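Local coordinates for flavin reductase domain protein (Arthrobacter sp., PDB 2QCK) that probably binds FMN and is likely to reduce flavin with electrons from a nicotinamide cofactor, at residues A[20-25]-A[39-44]; A[26-31]-A[106-111]; A[51-56]-A[134-139]; A[76-81]-A[148-153]. All blocks are in the same frame, centred on the assembly; numbering follows the deposited sequence. Where two conformers were deposited one is given.

The four contacts illustrate how a single strand can tie a small barrel together. Strand 22-31 supplies one side of both contact 1 and contact 2, whose centres are about 18 Å apart. Contact 4 lies beside contact 1, about 9 Å between centres, and joins it through backbone bonds from A22 to Y152 and from V24 to L150. Contact 3 is reached through A44, bonded to T54, and stays about 6 Å from contact 4 at the nearest atoms. H76 links contact 4 to contact 2. Contacts 1, 3 and 4 also meet the second subunit, near which FMN probably binds as in relatives, though no flavin in these contacts fixes the site.

Contact 1 (A[20-25]-A[39-44]); sequences HAAGVA and TATSVA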
loop_
_atom_site.group_PDB
_atom_site.type_symbol
_atom_site.label_atom_id
_atom_site.label_comp_id
_atom_site.label_asym_id
_atom_site.label_seq_id
_atom_site.Cartn_x
_atom_site.Cartn_y
_atom_site.Cartn_z
ATOM N N HIS A 20 2.183 6.645 -8.396
ATOM C CA HIS A 20 1.945 5.329 -7.856
ATOM C C HIS A 20 0.478 5.297 -7.441
ATOM O O HIS A 20 0.078 6.059 -6.569
ATOM C CB HIS A 20 2.878 5.136 -6.663
ATOM C CG HIS A 20 2.868 3.764 -6.094
ATOM N ND1 HIS A 20 3.283 2.659 -6.814
ATOM C CD2 HIS A 20 2.510 3.305 -4.873
ATOM C CE1 HIS A 20 3.172 1.579 -6.059
ATOM N NE2 HIS A 20 2.712 1.941 -4.874
ATOM N N ALA A 21 -0.331 4.442 -8.061
ATOM C CA ALA A 21 -1.762 4.363 -7.732
ATOM C C ALA A 21 -1.980 3.544 -6.453
ATOM O O ALA A 21 -1.089 2.824 -5.969
ATOM C CB ALA A 21 -2.514 3.728 -8.886
ATOM N N ALA A 22 -3.185 3.603 -5.898
ATOM C CA ALA A 22 -3.434 2.924 -4.640
ATOM C C ALA A 22 -4.919 2.619 -4.470
ATOM O O ALA A 22 -5.743 3.333 -5.007
ATOM C CB ALA A 22 -2.939 3.802 -3.495
ATOM N N GLY A 23 -5.244 1.567 -3.737
ATOM C CA GLY A 23 -6.612 1.332 -3.342
ATOM C C GLY A 23 -6.984 2.190 -2.171
ATOM O O GLY A 23 -6.123 2.635 -1.454
ATOM N N VAL A 24 -8.285 2.358 -1.930
ATOM C CA VAL A 24 -8.766 3.288 -0.908
ATOM C C VAL A 24 -9.507 2.476 0.148
ATOM O O VAL A 24 -10.396 1.702 -0.200
ATOM C CB VAL A 24 -9.661 4.406 -1.538
ATOM C CG1 VAL A 24 -10.101 5.454 -0.476
ATOM C CG2 VAL A 24 -8.914 5.085 -2.705
ATOM N N ALA A 25 -9.089 2.625 1.414
ATOM C CA ALA A 25 -9.768 2.051 2.573
ATOM C C ALA A 25 -10.088 3.179 3.567
ATOM O O ALA A 25 -9.607 4.273 3.397
ATOM C CB ALA A 25 -8.864 0.963 3.240
ATOM N N THR A 39 -9.679 8.281 5.727
ATOM C CA THR A 39 -9.417 7.613 4.464
ATOM C C THR A 39 -7.933 7.364 4.429
ATOM O O THR A 39 -7.175 8.201 4.855
ATOM C CB THR A 39 -9.908 8.519 3.277
ATOM O OG1 THR A 39 -11.319 8.633 3.380
ATOM C CG2 THR A 39 -9.574 7.982 1.848
ATOM N N ALA A 40 -7.523 6.248 3.826
ATOM C CA ALA A 40 -6.152 5.819 3.800
ATOM C C ALA A 40 -5.855 5.114 2.475
ATOM O O ALA A 40 -6.660 4.362 1.954
ATOM C CB ALA A 40 -5.876 4.861 4.942
ATOM N N THR A 41 -4.712 5.421 1.904
ATOM C CA THR A 41 -4.235 4.712 0.715
ATOM C C THR A 41 -3.050 3.772 0.981
ATOM O O THR A 41 -2.501 3.195 0.036
ATOM C CB THR A 41 -3.834 5.720 -0.373
ATOM O OG1 THR A 41 -3.036 6.752 0.214
ATOM C CG2 THR A 41 -5.082 6.379 -0.998
ATOM N N SER A 42 -2.665 3.559 2.231
ATOM C CA SER A 42 -1.469 2.737 2.513
ATOM C C SER A 42 -1.732 1.372 3.124
ATOM O O SER A 42 -0.801 0.655 3.506
ATOM C CB SER A 42 -0.512 3.514 3.411
ATOM O OG SER A 42 -1.129 3.927 4.622
ATOM N N VAL A 43 -2.986 0.989 3.204
ATOM C CA VAL A 43 -3.342 -0.228 3.883
ATOM C C VAL A 43 -2.780 -1.336 2.995
ATOM O O VAL A 43 -2.977 -1.268 1.789
ATOM C CB VAL A 43 -4.875 -0.370 4.042
ATOM C CG1 VAL A 43 -5.234 -1.760 4.454
ATOM C CG2 VAL A 43 -5.432 0.668 5.084
ATOM N N ALA A 44 -2.086 -2.304 3.587
ATOM C CA ALA A 44 -1.446 -3.435 2.852
ATOM C C ALA A 44 -1.513 -4.629 3.742
ATOM O O ALA A 44 -1.355 -4.533 4.957
ATOM C CB ALA A 44 -0.018 -3.145 2.543
HETATM O O HOH W 1 -5.388 1.855 1.505
#
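V24 and T39 cross obliquely, methyl to methyl, at the open end of the beta hairpin formed by strands 22-31 and 34-40, part of a flavin reductase-like split barrel. Each puts the touching group anti to its own backbone N, and V24 CG1 lies only 3.5 Å from T39 CG2, tighter than ordinary van der Waals contact. The same rotamer places T39 OG1 beside its backbone N, where it is bonded to A86 O. Between these residues and the turn, A25 and A40 form an antiparallel hydrogen-bonded pair, the last bridge between the segments before they diverge. A25 N points almost straight at A40 O (3.0 Å, 176° at the hydrogen), while the return bond from A40 N reaches A25 O at 2.9 Å from above the carbonyl plane. Two further side-chain meetings accompany this pair. On the face that carries A25 and A40, A25 CB meets V43 CG2 at 3.9 Å; V43, beyond the turn at T41 and S42, points back to 20-25 and also packs on F53, F55 and V75. Farther along, A22 CB and T41 CB approach at 3.8 Å, and T41 CG2 leans toward G23 O. H20, at the start of 20-25, instead reaches across the dimer, its NE2 bonded to V43 O of the second subunit. Where the strands separate, a water takes over the bridging: it donates to A40 O at 2.8 Å and to G23 O at 3.1 Å, and accepts from V43 N, also at 3.1 Å.

Contact 2 (A[26-31]-A[106-111]); sequences IITVNY and YEVPIL
L111 lays its CD1 methyl across the side chain of I26, the two crossing at about a right angle, with CD1 of L111 3.7 Å from CD1 of I26. Next along the strand, T28 holds OG1 in the crowded position between backbone N and carbonyl carbon (chi1 56°), which turns the hydroxyl onto P109 O; it donates there at 2.6 Å, within the carbonyl plane. T28 CG2 meanwhile slides past L111 CG in the opposite direction. An alanine here would remove both branches and would probably lose the bond to P109 O and loosen the packing on L111. The proline ring rests against the backbone itself, P109 CD being 3.8 Å from N30 N. N30 makes the second hydrogen bond: with CG anti to its backbone N, ND2 reaches a lone pair of E107 O at 2.8 Å (164° at the hydrogen), the acceptor lying exactly in the amide plane. Side-chain donors of 26-31 to backbone carbonyls of 106-111 thus make the polar join. The axes of strands 26-31 and 109-111 approach to 6.8 Å and run roughly antiparallel (151°). Around them, strand 72-77 contributes H72 and H76, I119 of strand 116-127 packs on V108, and V29 meets A66 of helix 64-69.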
loop_
_atom_site.group_PDB
_atom_site.type_symbol
_atom_site.label_atom_id
_atom_site.label_comp_id
_atom_site.label_asym_id
_atom_site.label_seq_id
_atom_site.Cartn_x
_atom_site.Cartn_y
_atom_site.Cartn_z
ATOM N N ILE A 26 -10.921 2.911 4.579
ATOM C CA ILE A 26 -11.128 3.826 5.701
ATOM C C ILE A 26 -10.893 3.114 7.032
ATOM O O ILE A 26 -11.365 1.959 7.250
ATOM C CB ILE A 26 -12.537 4.499 5.740
ATOM C CG1 ILE A 26 -12.761 5.348 4.479
ATOM C CG2 ILE A 26 -12.600 5.329 7.004
ATOM C CD1 ILE A 26 -14.222 5.658 4.127
ATOM N N ILE A 27 -10.131 3.781 7.902
ATOM C CA ILE A 27 -9.788 3.256 9.241
ATOM C C ILE A 27 -10.676 3.972 10.218
ATOM O O ILE A 27 -10.841 5.166 10.094
ATOM C CB ILE A 27 -8.317 3.538 9.605
ATOM C CG1 ILE A 27 -7.405 2.787 8.653
ATOM C CG2 ILE A 27 -7.994 3.153 11.103
ATOM C CD1 ILE A 27 -7.257 1.319 8.980
ATOM N N THR A 28 -11.226 3.234 11.176
ATOM C CA THR A 28 -12.115 3.831 12.212
ATOM C C THR A 28 -11.575 3.438 13.585
ATOM O O THR A 28 -10.955 2.396 13.727
ATOM C CB THR A 28 -13.521 3.352 12.059
ATOM O OG1 THR A 28 -13.531 1.886 12.101
ATOM C CG2 THR A 28 -14.104 3.940 10.753
ATOM N N VAL A 29 -11.713 4.321 14.577
ATOM C CA VAL A 29 -11.311 4.002 15.922
ATOM C C VAL A 29 -12.242 4.744 16.844
ATOM O O VAL A 29 -12.722 5.828 16.510
ATOM C CB VAL A 29 -9.863 4.364 16.186
ATOM C CG1 VAL A 29 -9.586 5.822 15.879
ATOM C CG2 VAL A 29 -9.459 3.986 17.618
ATOM N N ASN A 30 -12.541 4.115 17.960
ATOM C CA ASN A 30 -13.371 4.711 19.031
ATOM C C ASN A 30 -12.480 5.082 20.217
ATOM O O ASN A 30 -12.063 4.221 21.030
ATOM C CB ASN A 30 -14.430 3.678 19.423
ATOM C CG ASN A 30 -15.467 4.228 20.380
ATOM O OD1 ASN A 30 -15.300 5.292 20.987
ATOM N ND2 ASN A 30 -16.556 3.494 20.516
ATOM N N TYR A 31 -12.188 6.370 20.311
ATOM C CA TYR A 31 -11.315 6.888 21.331
ATOM C C TYR A 31 -12.145 7.314 22.531
ATOM O O TYR A 31 -12.699 8.410 22.570
ATOM C CB TYR A 31 -10.549 8.075 20.783
ATOM C CG TYR A 31 -9.441 8.600 21.647
ATOM C CD1 TYR A 31 -8.804 7.804 22.604
ATOM C CD2 TYR A 31 -8.997 9.897 21.471
ATOM C CE1 TYR A 31 -7.786 8.321 23.383
ATOM C CE2 TYR A 31 -7.979 10.410 22.211
ATOM C CZ TYR A 31 -7.366 9.636 23.169
ATOM O OH TYR A 31 -6.341 10.204 23.902
ATOM N N TYR A 106 -16.223 -4.760 19.743
ATOM C CA TYR A 106 -15.285 -3.958 20.511
ATOM C C TYR A 106 -15.583 -2.459 20.447
ATOM O O TYR A 106 -14.692 -1.631 20.694
ATOM C CB TYR A 106 -13.859 -4.237 20.056
ATOM C CG TYR A 106 -13.524 -5.707 19.933
ATOM C CD1 TYR A 106 -13.005 -6.419 21.007
ATOM C CD2 TYR A 106 -13.718 -6.381 18.751
ATOM C CE1 TYR A 106 -12.685 -7.761 20.895
ATOM C CE2 TYR A 106 -13.396 -7.720 18.623
ATOM C CZ TYR A 106 -12.882 -8.407 19.696
ATOM O OH TYR A 106 -12.582 -9.751 19.566
ATOM N N GLU A 107 -16.824 -2.106 20.114
ATOM C CA GLU A 107 -17.246 -0.703 20.002
ATOM C C GLU A 107 -16.498 0.029 18.883
ATOM O O GLU A 107 -16.378 1.248 18.910
ATOM C CB GLU A 107 -17.011 0.033 21.319
ATOM C CG GLU A 107 -17.649 -0.638 22.516
ATOM C CD GLU A 107 -19.035 -0.119 22.756
ATOM O OE1 GLU A 107 -19.147 1.007 23.287
ATOM O OE2 GLU A 107 -20.005 -0.822 22.398
ATOM N N VAL A 108 -15.969 -0.719 17.925
ATOM C CA VAL A 108 -15.338 -0.127 16.754
ATOM C C VAL A 108 -16.453 0.462 15.875
ATOM O O VAL A 108 -17.530 -0.161 15.703
ATOM C CB VAL A 108 -14.525 -1.179 15.968
ATOM C CG1 VAL A 108 -13.951 -0.581 14.641
ATOM C CG2 VAL A 108 -13.392 -1.736 16.841
ATOM N N PRO A 109 -16.232 1.681 15.328
ATOM C CA PRO A 109 -17.220 2.208 14.392
ATOM C C PRO A 109 -17.136 1.502 13.045
ATOM O O PRO A 109 -16.074 1.479 12.390
ATOM C CB PRO A 109 -16.829 3.685 14.264
ATOM C CG PRO A 109 -15.833 3.947 15.337
ATOM C CD PRO A 109 -15.142 2.650 15.529
ATOM N N ILE A 110 -18.255 0.906 12.664
ATOM C CA ILE A 110 -18.429 0.191 11.417
ATOM C C ILE A 110 -19.293 1.008 10.432
ATOM O O ILE A 110 -20.449 1.372 10.720
ATOM C CB ILE A 110 -18.985 -1.265 11.628
ATOM C CG1 ILE A 110 -18.067 -2.063 12.560
ATOM C CG2 ILE A 110 -19.086 -1.986 10.262
ATOM C CD1 ILE A 110 -16.671 -2.359 11.978
ATOM N N LEU A 111 -18.695 1.292 9.276
ATOM C CA LEU A 111 -19.314 2.023 8.211
ATOM C C LEU A 111 -20.133 1.080 7.377
ATOM O O LEU A 111 -19.655 0.028 6.979
ATOM C CB LEU A 111 -18.262 2.655 7.303
ATOM C CG LEU A 111 -17.170 3.512 7.930
ATOM C CD1 LEU A 111 -16.251 4.068 6.812
ATOM C CD2 LEU A 111 -17.798 4.593 8.790
#

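Contact 3 (A[51-56]-A[134-139]); sequences PRFTFN and VVVEVV
V134 O is gripped twice: F55 N donates to it at 3.0 Å, within the carbonyl plane, and T54 CA adds a weaker CA-H contact, 3.2 Å from V134 O. It belongs to an antiparallel pairing of strands 51-58 and 131-143 in the sheet of the split barrel, where five backbone hydrogen bonds link the two segments. On the face bearing F53 and F55 each ring folds over its cross-strand valine. F53 takes the crowded first torsion (chi1 65°), so its ring lies beside V136, pointing the same way, with V136 CB 3.9 Å from the ring centroid and 15° off its normal. V138 CG2 comes to the ring edge, 3.7 Å from F53 CD1. F55 repeats the arrangement over V134, whose CB stands 3.8 Å from the centroid of that ring. An alanine in place of F53 would remove the ring and would probably lose the CH-pi contact with V136 and the packing on V138. The face with R52, T54 and E137 reaches the second subunit: T54 OG1 bonds N56 of that chain, and R52 NH2 makes a salt bridge to its E129. R52 NH1 and E137 OE1 form a long salt bridge, 3.5 Å, guanidinium and carboxylate planes 67° apart.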
loop_
_atom_site.group_PDB
_atom_site.type_symbol
_atom_site.label_atom_id
_atom_site.label_comp_id
_atom_site.label_asym_id
_atom_site.label_seq_id
_atom_site.Cartn_x
_atom_site.Cartn_y
_atom_site.Cartn_z
ATOM N N PRO A 51 -3.375 -13.266 10.649
ATOM C CA PRO A 51 -3.679 -12.235 9.708
ATOM C C PRO A 51 -3.314 -10.880 10.249
ATOM O O PRO A 51 -3.773 -10.510 11.331
ATOM C CB PRO A 51 -5.193 -12.364 9.525
ATOM C CG PRO A 51 -5.694 -13.056 10.726
ATOM C CD PRO A 51 -4.589 -13.911 11.205
ATOM N N ARG A 52 -2.513 -10.151 9.480
ATOM C CA ARG A 52 -2.134 -8.785 9.837
ATOM C C ARG A 52 -2.105 -7.868 8.626
ATOM O O ARG A 52 -1.854 -8.297 7.525
ATOM C CB ARG A 52 -0.740 -8.726 10.462
ATOM C CG ARG A 52 -0.394 -9.745 11.527
ATOM C CD ARG A 52 0.924 -9.343 12.160
ATOM N NE ARG A 52 1.851 -10.457 12.351
ATOM C CZ ARG A 52 1.853 -11.262 13.403
ATOM N NH1 ARG A 52 0.968 -11.108 14.378
ATOM N NH2 ARG A 52 2.744 -12.230 13.482
ATOM N N PHE A 53 -2.312 -6.579 8.871
ATOM C CA PHE A 53 -2.143 -5.569 7.856
ATOM C C PHE A 53 -1.409 -4.401 8.476
ATOM O O PHE A 53 -1.310 -4.310 9.683
ATOM C CB PHE A 53 -3.475 -5.085 7.210
ATOM C CG PHE A 53 -4.431 -4.372 8.144
ATOM C CD1 PHE A 53 -5.383 -5.072 8.845
ATOM C CD2 PHE A 53 -4.459 -2.985 8.216
ATOM C CE1 PHE A 53 -6.284 -4.431 9.662
ATOM C CE2 PHE A 53 -5.351 -2.349 9.060
ATOM C CZ PHE A 53 -6.257 -3.074 9.760
ATOM N N THR A 54 -0.887 -3.544 7.610
ATOM C CA THR A 54 -0.168 -2.341 8.012
ATOM C C THR A 54 -0.752 -1.130 7.307
ATOM O O THR A 54 -1.318 -1.268 6.234
ATOM C CB THR A 54 1.301 -2.467 7.597
ATOM O OG1 THR A 54 1.362 -2.804 6.213
ATOM C CG2 THR A 54 1.987 -3.548 8.377
ATOM N N PHE A 55 -0.624 0.048 7.921
ATOM C CA PHE A 55 -0.793 1.308 7.219
ATOM C C PHE A 55 0.125 2.363 7.843
ATOM O O PHE A 55 0.689 2.162 8.939
ATOM C CB PHE A 55 -2.274 1.749 7.249
ATOM C CG PHE A 55 -2.802 2.023 8.622
ATOM C CD1 PHE A 55 -3.238 0.987 9.431
ATOM C CD2 PHE A 55 -2.844 3.337 9.143
ATOM C CE1 PHE A 55 -3.747 1.254 10.696
ATOM C CE2 PHE A 55 -3.312 3.568 10.413
ATOM C CZ PHE A 55 -3.751 2.532 11.190
ATOM N N ASN A 56 0.274 3.474 7.142
ATOM C CA ASN A 56 1.043 4.599 7.612
ATOM C C ASN A 56 0.127 5.797 7.858
ATOM O O ASN A 56 -0.906 5.970 7.177
ATOM C CB ASN A 56 2.136 4.966 6.607
ATOM C CG ASN A 56 3.091 3.808 6.301
ATOM O OD1 ASN A 56 3.298 2.926 7.132
ATOM N ND2 ASN A 56 3.656 3.790 5.084
ATOM N N VAL A 134 1.697 1.596 11.451
ATOM C CA VAL A 134 0.816 0.933 12.393
ATOM C C VAL A 134 0.645 -0.506 11.903
ATOM O O VAL A 134 0.255 -0.695 10.737
ATOM C CB VAL A 134 -0.535 1.609 12.500
ATOM C CG1 VAL A 134 -1.282 1.016 13.647
ATOM C CG2 VAL A 134 -0.400 3.165 12.647
ATOM N N VAL A 135 0.892 -1.478 12.800
ATOM C CA VAL A 135 0.744 -2.922 12.561
ATOM C C VAL A 135 -0.458 -3.451 13.330
ATOM O O VAL A 135 -0.564 -3.232 14.524
ATOM C CB VAL A 135 1.987 -3.719 13.050
ATOM C CG1 VAL A 135 1.802 -5.273 12.784
ATOM C CG2 VAL A 135 3.242 -3.173 12.426
ATOM N N VAL A 136 -1.361 -4.151 12.644
ATOM C CA VAL A 136 -2.661 -4.531 13.225
ATOM C C VAL A 136 -2.838 -6.022 13.013
ATOM O O VAL A 136 -2.593 -6.496 11.914
ATOM C CB VAL A 136 -3.734 -3.814 12.483
ATOM C CG1 VAL A 136 -5.057 -4.049 13.109
ATOM C CG2 VAL A 136 -3.389 -2.289 12.429
ATOM N N GLU A 137 -3.262 -6.734 14.045
ATOM C CA GLU A 137 -3.641 -8.138 13.908
ATOM C C GLU A 137 -5.169 -8.242 13.846
ATOM O O GLU A 137 -5.873 -7.742 14.736
ATOM C CB GLU A 137 -3.130 -8.957 15.103
ATOM C CG GLU A 137 -3.450 -10.468 14.944
ATOM C CD GLU A 137 -2.881 -11.371 16.029
ATOM O OE1 GLU A 137 -1.762 -11.124 16.504
ATOM O OE2 GLU A 137 -3.521 -12.387 16.350
ATOM N N VAL A 138 -5.667 -8.969 12.848
ATOM C CA VAL A 138 -7.077 -8.989 12.522
ATOM C C VAL A 138 -7.740 -10.022 13.418
ATOM O O VAL A 138 -7.240 -11.111 13.552
ATOM C CB VAL A 138 -7.285 -9.328 11.027
ATOM C CG1 VAL A 138 -8.741 -9.569 10.687
ATOM C CG2 VAL A 138 -6.745 -8.216 10.180
ATOM N N VAL A 139 -8.827 -9.637 14.067
ATOM C CA VAL A 139 -9.556 -10.538 14.968
ATOM C C VAL A 139 -10.986 -10.819 14.515
ATOM O O VAL A 139 -11.639 -11.755 15.024
ATOM C CB VAL A 139 -9.566 -10.015 16.423
ATOM C CG1 VAL A 139 -8.154 -10.009 16.979
ATOM C CG2 VAL A 139 -10.220 -8.613 16.528
#

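Contact 4 (A[76-81]-A[148-153]); sequences HMLGLD and TPLLYH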
loop_
_atom_site.group_PDB
_atom_site.type_symbol
_atom_site.label_atom_id
_atom_site.label_comp_id
_atom_site.label_asym_id
_atom_site.label_seq_id
_atom_site.Cartn_x
_atom_site.Cartn_y
_atom_site.Cartn_z
ATOM N N HIS A 76 -11.991 -0.554 6.388
ATOM C CA HIS A 76 -13.076 -0.737 5.405
ATOM C C HIS A 76 -12.559 -0.631 4.002
ATOM O O HIS A 76 -11.956 0.370 3.642
ATOM C CB HIS A 76 -14.154 0.293 5.591
ATOM C CG HIS A 76 -14.744 0.277 6.958
ATOM N ND1 HIS A 76 -14.058 0.754 8.056
ATOM C CD2 HIS A 76 -15.942 -0.150 7.409
ATOM C CE1 HIS A 76 -14.822 0.635 9.128
ATOM N NE2 HIS A 76 -15.966 0.081 8.762
HETATM N N MSE A 77 -12.778 -1.670 3.223
HETATM C CA MSE A 77 -12.453 -1.654 1.781
HETATM C C MSE A 77 -13.653 -1.039 1.083
HETATM O O MSE A 77 -14.805 -1.287 1.464
HETATM C CB MSE A 77 -12.233 -3.068 1.263
HETATM C CG MSE A 77 -10.859 -3.598 1.575
HETATM SE SE MSE A 77 -10.471 -3.859 3.495
HETATM C CE MSE A 77 -8.655 -4.683 3.247
ATOM N N LEU A 78 -13.361 -0.220 0.081
ATOM C CA LEU A 78 -14.326 0.639 -0.581
ATOM C C LEU A 78 -14.517 0.208 -2.021
ATOM O O LEU A 78 -13.581 -0.231 -2.689
ATOM C CB LEU A 78 -13.825 2.102 -0.533
ATOM C CG LEU A 78 -13.676 2.718 0.857
ATOM C CD1 LEU A 78 -13.530 4.231 0.777
ATOM C CD2 LEU A 78 -14.858 2.377 1.763
ATOM N N GLY A 79 -15.750 0.308 -2.498
ATOM C CA GLY A 79 -15.996 0.230 -3.926
ATOM C C GLY A 79 -16.336 1.575 -4.532
ATOM O O GLY A 79 -16.374 2.591 -3.860
ATOM N N LEU A 80 -16.641 1.570 -5.817
ATOM C CA LEU A 80 -16.984 2.796 -6.519
ATOM C C LEU A 80 -18.187 3.502 -5.941
ATOM O O LEU A 80 -18.235 4.721 -5.956
ATOM C CB LEU A 80 -17.259 2.501 -7.983
ATOM C CG LEU A 80 -16.144 1.848 -8.757
ATOM C CD1 LEU A 80 -16.413 2.031 -10.242
ATOM C CD2 LEU A 80 -14.796 2.421 -8.396
ATOM N N ASP A 81 -19.150 2.756 -5.408
ATOM C CA ASP A 81 -20.312 3.384 -4.790
ATOM C C ASP A 81 -19.953 4.038 -3.460
ATOM O O ASP A 81 -20.777 4.707 -2.859
ATOM C CB ASP A 81 -21.432 2.366 -4.579
ATOM C CG ASP A 81 -22.110 1.968 -5.881
ATOM N N THR A 148 -16.731 -3.031 -7.717
ATOM C CA THR A 148 -15.441 -2.662 -8.283
ATOM C C THR A 148 -14.681 -1.830 -7.241
ATOM O O THR A 148 -15.226 -0.872 -6.680
ATOM C CB THR A 148 -15.697 -1.869 -9.584
ATOM O OG1 THR A 148 -16.353 -2.738 -10.518
ATOM C CG2 THR A 148 -14.430 -1.294 -10.204
ATOM N N PRO A 149 -13.436 -2.201 -6.952
ATOM C CA PRO A 149 -12.652 -1.430 -5.976
ATOM C C PRO A 149 -12.447 0.026 -6.342
ATOM O O PRO A 149 -12.359 0.370 -7.507
ATOM C CB PRO A 149 -11.297 -2.128 -5.960
ATOM C CG PRO A 149 -11.522 -3.470 -6.538
ATOM C CD PRO A 149 -12.698 -3.378 -7.456
ATOM N N LEU A 150 -12.383 0.872 -5.327
ATOM C CA LEU A 150 -12.038 2.283 -5.501
ATOM C C LEU A 150 -10.523 2.462 -5.421
ATOM O O LEU A 150 -9.846 1.938 -4.500
ATOM C CB LEU A 150 -12.737 3.122 -4.422
ATOM C CG LEU A 150 -12.724 4.658 -4.475
ATOM C CD1 LEU A 150 -13.412 5.131 -5.741
ATOM C CD2 LEU A 150 -13.399 5.210 -3.219
ATOM N N LEU A 151 -10.010 3.227 -6.384
ATOM C CA LEU A 151 -8.603 3.568 -6.462
ATOM C C LEU A 151 -8.436 5.056 -6.336
ATOM O O LEU A 151 -9.387 5.825 -6.528
ATOM C CB LEU A 151 -8.039 3.130 -7.793
ATOM C CG LEU A 151 -8.562 1.801 -8.341
ATOM C CD1 LEU A 151 -8.172 1.711 -9.813
ATOM C CD2 LEU A 151 -8.000 0.695 -7.547
ATOM N N TYR A 152 -7.226 5.465 -5.973
ATOM C CA TYR A 152 -6.889 6.885 -5.945
ATOM C C TYR A 152 -5.528 7.056 -6.571
ATOM O O TYR A 152 -4.599 6.316 -6.275
ATOM C CB TYR A 152 -6.807 7.341 -4.540
ATOM C CG TYR A 152 -6.723 8.817 -4.370
ATOM C CD1 TYR A 152 -7.831 9.602 -4.543
ATOM C CD2 TYR A 152 -5.518 9.449 -4.025
ATOM C CE1 TYR A 152 -7.776 10.939 -4.365
ATOM C CE2 TYR A 152 -5.464 10.833 -3.854
ATOM C CZ TYR A 152 -6.599 11.551 -4.031
ATOM O OH TYR A 152 -6.602 12.920 -3.858
ATOM N N HIS A 153 -5.416 8.014 -7.467
ATOM C CA HIS A 153 -4.217 8.169 -8.240
ATOM C C HIS A 153 -4.134 9.632 -8.643
ATOM O O HIS A 153 -5.142 10.223 -9.076
ATOM C CB HIS A 153 -4.287 7.284 -9.478
ATOM C CG HIS A 153 -3.406 7.740 -10.584
ATOM N ND1 HIS A 153 -2.083 8.089 -10.384
ATOM C CD2 HIS A 153 -3.658 7.944 -11.896
ATOM C CE1 HIS A 153 -1.551 8.478 -11.532
ATOM N NE2 HIS A 153 -2.484 8.396 -12.465
#
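A single backbone bridge, G79 with P149, fastens the loop that leaves strand 72-77 to the loop that leads into strand 151-153, within the split-barrel fold and next to strand 22-31. Two hydrogen bonds flank it. L150 N donates to L78 O at 3.1 Å, arriving well above the carbonyl plane, 42° out of it. L80 N donates to T148 O at 3.0 Å; it sits nearly along the C=O axis, but the bond is bent, 136° at the hydrogen. L80, whose N makes this bond, begins a short 3-10 segment, while G79 N is held by N82 OD1. Leucines and a threonine close over the backbone. L78 and L150 lie side by side and point the same way, CD1 of L78 4.1 Å from CD2 of L150, with V24 and I26 of strand 22-31 packed against L78. L80 crosses T148 obliquely, setting CG 3.8 Å from T148 CB, and its CD2 meets L150 CD1 at 4.0 Å. That same L80 CD2 methyl lies 3.3 Å from P149 O. P149, directed away from 76-81, packs on H153 of the second subunit. The chemistry is therefore backbone polarity under an aliphatic cover: two carbonyls are answered by N-H groups, whereas leaving P149 O buried without a partner in the model, beside the L80 methyl, probably carries some energetic cost.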